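Local coordinates for protein lectin (Colocasia esculenta, PDB 5T1X) that probably binds mannose-containing glycans, as a lectin related to the snowdrop lectin GNA, at residues B[2-10]-B[18-26]. Sequence-based numbering, arbitrary orientation.
Sequences IPFTDNLLF and DGRLTAKNH
In the beta-prism II fold of GNA-related lectins, the type I beta turn from Thr-5 to Leu-8 meets the edge strand 19-23 of a neighbouring sheet, with Asp-6 and Leu-21 at the centre. One direct hydrogen bond joins the two: Thr-22 N donates to Asp-6 O (2.8 Å, 159° at the hydrogen), standing above the carbonyl plane. The same oxygen receives a CA-H...O contact from Leu-21 CA at 3.1 Å. Beside this bond the side chains of Asp-6 and Thr-22 point the same way, and a water reinforces the join by donating to Asp-6 OD1 and to Arg-20 O (2.8 Å) while also bonding Thr-22 OG1. Leu-21 turns its two methyls against the residues that flank and close the turn: CD2 lies 3.3 Å from Leu-8 O and 3.7 Å from Phe-4 CE1, while CD1 lies near Leu-9 CB. Phe-4, its CG anti to the backbone N (chi1 -174°), lays the ring edge against Leu-21 CD2 and Arg-20 O. Leu-15 of strand 14-16 packs on Phe-4, Leu-9 and Leu-21 together. Behind the turn, strand 8-10 pairs with strand 89-92, whereas strand 19-23 continues through a type II' turn into strand 26-30, so the contact bridges two of the three sheets.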
ATOM      1  N   ILE B   2      12.952  -4.950   6.811  1.00 13.66           N
ATOM      2  CA  ILE B   2      12.556  -4.119   5.671  1.00 13.84           C
ATOM      3  C   ILE B   2      12.710  -2.642   6.065  1.00 16.63           C
ATOM      4  O   ILE B   2      12.209  -2.266   7.135  1.00 15.35           O
ATOM      5  CB  ILE B   2      11.083  -4.461   5.280  1.00 17.00           C
ATOM      6  CG1 ILE B   2      10.928  -5.956   4.908  1.00 16.64           C
ATOM      7  CG2 ILE B   2      10.539  -3.537   4.160  1.00 17.86           C
ATOM      8  CD1 ILE B   2       9.485  -6.542   5.137  1.00 23.84           C
ATOM      9  N   PRO B   3      13.314  -1.769   5.217  1.00 14.87           N
ATOM     10  CA  PRO B   3      13.379  -0.341   5.569  1.00 14.34           C
ATOM     11  C   PRO B   3      11.983   0.240   5.766  1.00 15.40           C
ATOM     12  O   PRO B   3      11.025  -0.182   5.113  1.00 13.02           O
ATOM     13  CB  PRO B   3      14.086   0.293   4.366  1.00 16.87           C
ATOM     14  CG  PRO B   3      14.855  -0.821   3.752  1.00 21.82           C
ATOM     15  CD  PRO B   3      13.955  -2.016   3.909  1.00 17.76           C
ATOM     16  N   PHE B   4      11.861   1.167   6.708  1.00 13.18           N
ATOM     17  CA  PHE B   4      10.572   1.760   6.988  1.00 12.91           C
ATOM     18  C   PHE B   4      10.198   2.847   5.974  1.00 14.93           C
ATOM     19  O   PHE B   4      11.046   3.635   5.555  1.00 14.51           O
ATOM     20  CB  PHE B   4      10.567   2.344   8.411  1.00 16.09           C
ATOM     21  CG  PHE B   4       9.225   2.858   8.858  1.00 19.36           C
ATOM     22  CD1 PHE B   4       8.152   1.987   9.037  1.00 23.14           C
ATOM     23  CD2 PHE B   4       9.030   4.210   9.112  1.00 22.88           C
ATOM     24  CE1 PHE B   4       6.905   2.467   9.441  1.00 24.13           C
ATOM     25  CE2 PHE B   4       7.784   4.686   9.525  1.00 25.71           C
ATOM     26  CZ  PHE B   4       6.731   3.810   9.686  1.00 23.39           C
ATOM     27  N   THR B   5       8.904   2.897   5.619  1.00 10.62           N
ATOM     28  CA  THR B   5       8.313   3.968   4.795  1.00 10.47           C
ATOM     29  C   THR B   5       7.170   4.542   5.638  1.00 12.77           C
ATOM     30  O   THR B   5       6.399   3.772   6.210  1.00 12.27           O
ATOM     31  CB  THR B   5       7.885   3.458   3.424  1.00 14.23           C
ATOM     32  OG1 THR B   5       8.973   2.754   2.816  1.00 12.96           O
ATOM     33  CG2 THR B   5       7.418   4.586   2.506  1.00 13.72           C
ATOM     34  N   ASP B   6       7.087   5.863   5.751  1.00 11.21           N
ATOM     35  CA  ASP B   6       6.167   6.531   6.678  1.00 11.07           C
ATOM     36  C   ASP B   6       4.697   6.135   6.564  1.00 10.68           C
ATOM     37  O   ASP B   6       4.062   6.022   7.605  1.00 10.12           O
ATOM     38  CB  ASP B   6       6.282   8.052   6.590  1.00 13.47           C
ATOM     39  CG  ASP B   6       7.463   8.639   7.352  1.00 29.88           C
ATOM     40  OD1 ASP B   6       7.853   8.057   8.392  1.00 32.44           O
ATOM     41  OD2 ASP B   6       7.959   9.712   6.943  1.00 33.60           O
ATOM     42  N   ASN B   7       4.166   5.888   5.365  1.00  9.39           N
ATOM     43  CA  ASN B   7       2.742   5.560   5.200  1.00  8.08           C
ATOM     44  C   ASN B   7       2.460   4.066   4.946  1.00 11.40           C
ATOM     45  O   ASN B   7       1.316   3.725   4.643  1.00 10.43           O
ATOM     46  CB  ASN B   7       2.159   6.386   4.041  1.00 10.32           C
ATOM     47  CG  ASN B   7       2.815   6.102   2.702  1.00 12.60           C
ATOM     48  OD1 ASN B   7       3.979   5.670   2.620  1.00 11.18           O
ATOM     49  ND2 ASN B   7       2.093   6.345   1.615  1.00 12.75           N
ATOM     50  N   LEU B   8       3.483   3.187   5.056  1.00  8.45           N
ATOM     51  CA  LEU B   8       3.299   1.758   4.774  1.00  8.92           C
ATOM     52  C   LEU B   8       3.751   0.862   5.900  1.00 11.23           C
ATOM     53  O   LEU B   8       4.698   1.190   6.613  1.00 10.18           O
ATOM     54  CB  LEU B   8       4.127   1.353   3.529  1.00  9.20           C
ATOM     55  CG  LEU B   8       4.071   2.232   2.277  1.00 12.47           C
ATOM     56  CD1 LEU B   8       5.108   1.772   1.272  1.00 12.61           C
ATOM     57  CD2 LEU B   8       2.682   2.223   1.640  1.00 14.09           C
ATOM     58  N   LEU B   9       3.139  -0.323   5.986  1.00  8.38           N
ATOM     59  CA  LEU B   9       3.543  -1.387   6.890  1.00  7.47           C
ATOM     60  C   LEU B   9       3.422  -2.700   6.128  1.00 10.51           C
ATOM     61  O   LEU B   9       2.313  -3.144   5.848  1.00 10.19           O
ATOM     62  CB  LEU B   9       2.734  -1.397   8.209  1.00  7.96           C
ATOM     63  CG  LEU B   9       3.370  -2.225   9.337  1.00 12.33           C
ATOM     64  CD1 LEU B   9       4.556  -1.505   9.934  1.00 13.36           C
ATOM     65  CD2 LEU B   9       2.365  -2.541  10.422  1.00 12.89           C
ATOM     66  N   PHE B  10       4.562  -3.269   5.714  1.00  7.65           N
ATOM     67  CA  PHE B  10       4.563  -4.526   4.976  1.00  7.28           C
ATOM     68  C   PHE B  10       4.506  -5.691   5.948  1.00  8.29           C
ATOM     69  O   PHE B  10       4.884  -5.535   7.122  1.00  7.93           O
ATOM     70  CB  PHE B  10       5.819  -4.639   4.091  1.00  8.14           C
ATOM     71  CG  PHE B  10       5.860  -3.645   2.963  1.00  8.50           C
ATOM     72  CD1 PHE B  10       5.181  -3.890   1.774  1.00 10.20           C
ATOM     73  CD2 PHE B  10       6.573  -2.453   3.089  1.00  9.83           C
ATOM     74  CE1 PHE B  10       5.213  -2.961   0.726  1.00 11.59           C
ATOM     75  CE2 PHE B  10       6.601  -1.525   2.042  1.00 11.92           C
ATOM     76  CZ  PHE B  10       5.917  -1.783   0.869  1.00 11.05           C
ATOM     77  N   ASP B  18       4.615   3.633  20.663  1.00 10.16           N
ATOM     78  CA  ASP B  18       4.179   4.879  20.022  1.00 10.38           C
ATOM     79  C   ASP B  18       4.775   5.047  18.600  1.00 12.96           C
ATOM     80  O   ASP B  18       4.699   6.139  18.030  1.00 12.19           O
ATOM     81  CB  ASP B  18       4.431   6.118  20.922  1.00 12.29           C
ATOM     82  CG  ASP B  18       3.927   5.913  22.347  1.00 17.90           C
ATOM     83  OD1 ASP B  18       2.732   5.586  22.517  1.00 15.07           O
ATOM     84  OD2 ASP B  18       4.743   6.003  23.280  1.00 22.30           O
ATOM     85  N   GLY B  19       5.266   3.943  18.018  1.00 10.23           N
ATOM     86  CA  GLY B  19       5.694   3.882  16.623  1.00 10.65           C
ATOM     87  C   GLY B  19       4.469   4.081  15.751  1.00 13.02           C
ATOM     88  O   GLY B  19       3.361   3.696  16.150  1.00 12.27           O
ATOM     89  N   ARG B  20       4.623   4.724  14.585  1.00  8.96           N
ATOM     90  CA  ARG B  20       3.436   5.057  13.803  1.00  8.76           C
ATOM     91  C   ARG B  20       3.637   5.157  12.306  1.00 12.97           C
ATOM     92  O   ARG B  20       4.761   5.339  11.823  1.00 11.54           O
ATOM     93  CB  ARG B  20       2.917   6.436  14.281  1.00  9.06           C
ATOM     94  CG  ARG B  20       3.861   7.621  13.965  1.00 12.54           C
ATOM     95  CD  ARG B  20       3.558   8.840  14.803  1.00 14.65           C
ATOM     96  NE  ARG B  20       3.890   8.573  16.204  1.00 27.47           N
ATOM     97  CZ  ARG B  20       3.283   9.130  17.244  1.00 36.57           C
ATOM     98  NH1 ARG B  20       2.319  10.022  17.062  1.00 27.12           N
ATOM     99  NH2 ARG B  20       3.643   8.805  18.475  1.00 15.98           N
ATOM    100  N   LEU B  21       2.504   5.126  11.587  1.00  8.91           N
ATOM    101  CA  LEU B  21       2.420   5.478  10.179  1.00  7.21           C
ATOM    102  C   LEU B  21       1.907   6.899  10.115  1.00 11.77           C
ATOM    103  O   LEU B  21       1.107   7.305  10.971  1.00 11.60           O
ATOM    104  CB  LEU B  21       1.496   4.539   9.370  1.00  7.17           C
ATOM    105  CG  LEU B  21       1.752   3.036   9.453  1.00 11.56           C
ATOM    106  CD1 LEU B  21       0.873   2.307   8.478  1.00 11.59           C
ATOM    107  CD2 LEU B  21       3.226   2.699   9.193  1.00 14.69           C
ATOM    108  N   THR B  22       2.389   7.676   9.141  1.00  9.88           N
ATOM    109  CA  THR B  22       1.962   9.061   8.953  1.00 10.08           C
ATOM    110  C   THR B  22       1.706   9.307   7.475  1.00 11.43           C
ATOM    111  O   THR B  22       2.422   8.776   6.625  1.00 12.20           O
ATOM    112  CB  THR B  22       2.996  10.070   9.504  1.00 15.89           C
ATOM    113  OG1 THR B  22       4.252   9.874   8.845  1.00 17.58           O
ATOM    114  CG2 THR B  22       3.201   9.957  11.016  1.00 14.85           C
ATOM    115  N   ALA B  23       0.666  10.092   7.173  1.00  9.25           N
ATOM    116  CA  ALA B  23       0.317  10.509   5.806  1.00  8.98           C
ATOM    117  C   ALA B  23      -0.452  11.798   5.901  1.00 13.04           C
ATOM    118  O   ALA B  23      -1.515  11.817   6.521  1.00 12.18           O
ATOM    119  CB  ALA B  23      -0.500   9.442   5.088  1.00 10.42           C
ATOM    120  N   LYS B  24       0.095  12.895   5.335  1.00 11.06           N
ATOM    121  CA  LYS B  24      -0.527  14.217   5.423  1.00 11.71           C
ATOM    122  C   LYS B  24      -0.716  14.535   6.921  1.00 16.89           C
ATOM    123  O   LYS B  24       0.262  14.417   7.667  1.00 16.22           O
ATOM    124  CB  LYS B  24      -1.831  14.297   4.592  1.00 13.11           C
ATOM    125  CG  LYS B  24      -1.569  14.249   3.074  1.00 15.86           C
ATOM    126  CD  LYS B  24      -2.794  13.843   2.246  1.00 18.33           C
ATOM    127  CE  LYS B  24      -3.928  14.835   2.290  1.00 20.75           C
ATOM    128  NZ  LYS B  24      -5.159  14.301   1.648  1.00 21.24           N
ATOM    129  N   ASN B  25      -1.951  14.832   7.366  1.00 16.17           N
ATOM    130  CA  ASN B  25      -2.274  15.102   8.770  1.00 17.15           C
ATOM    131  C   ASN B  25      -2.753  13.830   9.512  1.00 19.75           C
ATOM    132  O   ASN B  25      -3.047  13.901  10.709  1.00 21.35           O
ATOM    133  CB  ASN B  25      -3.323  16.222   8.885  1.00 20.90           C
ATOM    134  CG  ASN B  25      -4.504  16.196   7.926  1.00 45.15           C
ATOM    135  OD1 ASN B  25      -4.672  15.307   7.075  1.00 29.24           O
ATOM    136  ND2 ASN B  25      -5.342  17.222   8.023  1.00 44.24           N
ATOM    137  N   HIS B  26      -2.818  12.672   8.821  1.00 12.42           N
ATOM    138  CA  HIS B  26      -3.262  11.409   9.434  1.00 10.79           C
ATOM    139  C   HIS B  26      -2.114  10.652  10.094  1.00 12.63           C
ATOM    140  O   HIS B  26      -0.987  10.682   9.601  1.00 11.81           O
ATOM    141  CB  HIS B  26      -3.909  10.471   8.390  1.00 10.78           C
ATOM    142  CG  HIS B  26      -4.847  11.150   7.438  1.00 13.63           C
ATOM    143  ND1 HIS B  26      -6.000  11.772   7.881  1.00 15.22           N
ATOM    144  CD2 HIS B  26      -4.773  11.271   6.090  1.00 14.57           C
ATOM    145  CE1 HIS B  26      -6.585  12.268   6.801  1.00 14.96           C
ATOM    146  NE2 HIS B  26      -5.890  11.987   5.698  1.00 15.05           N
TER
HETATM  147  O   HOH W   1       5.757   7.602  10.439  1.00 25.71           O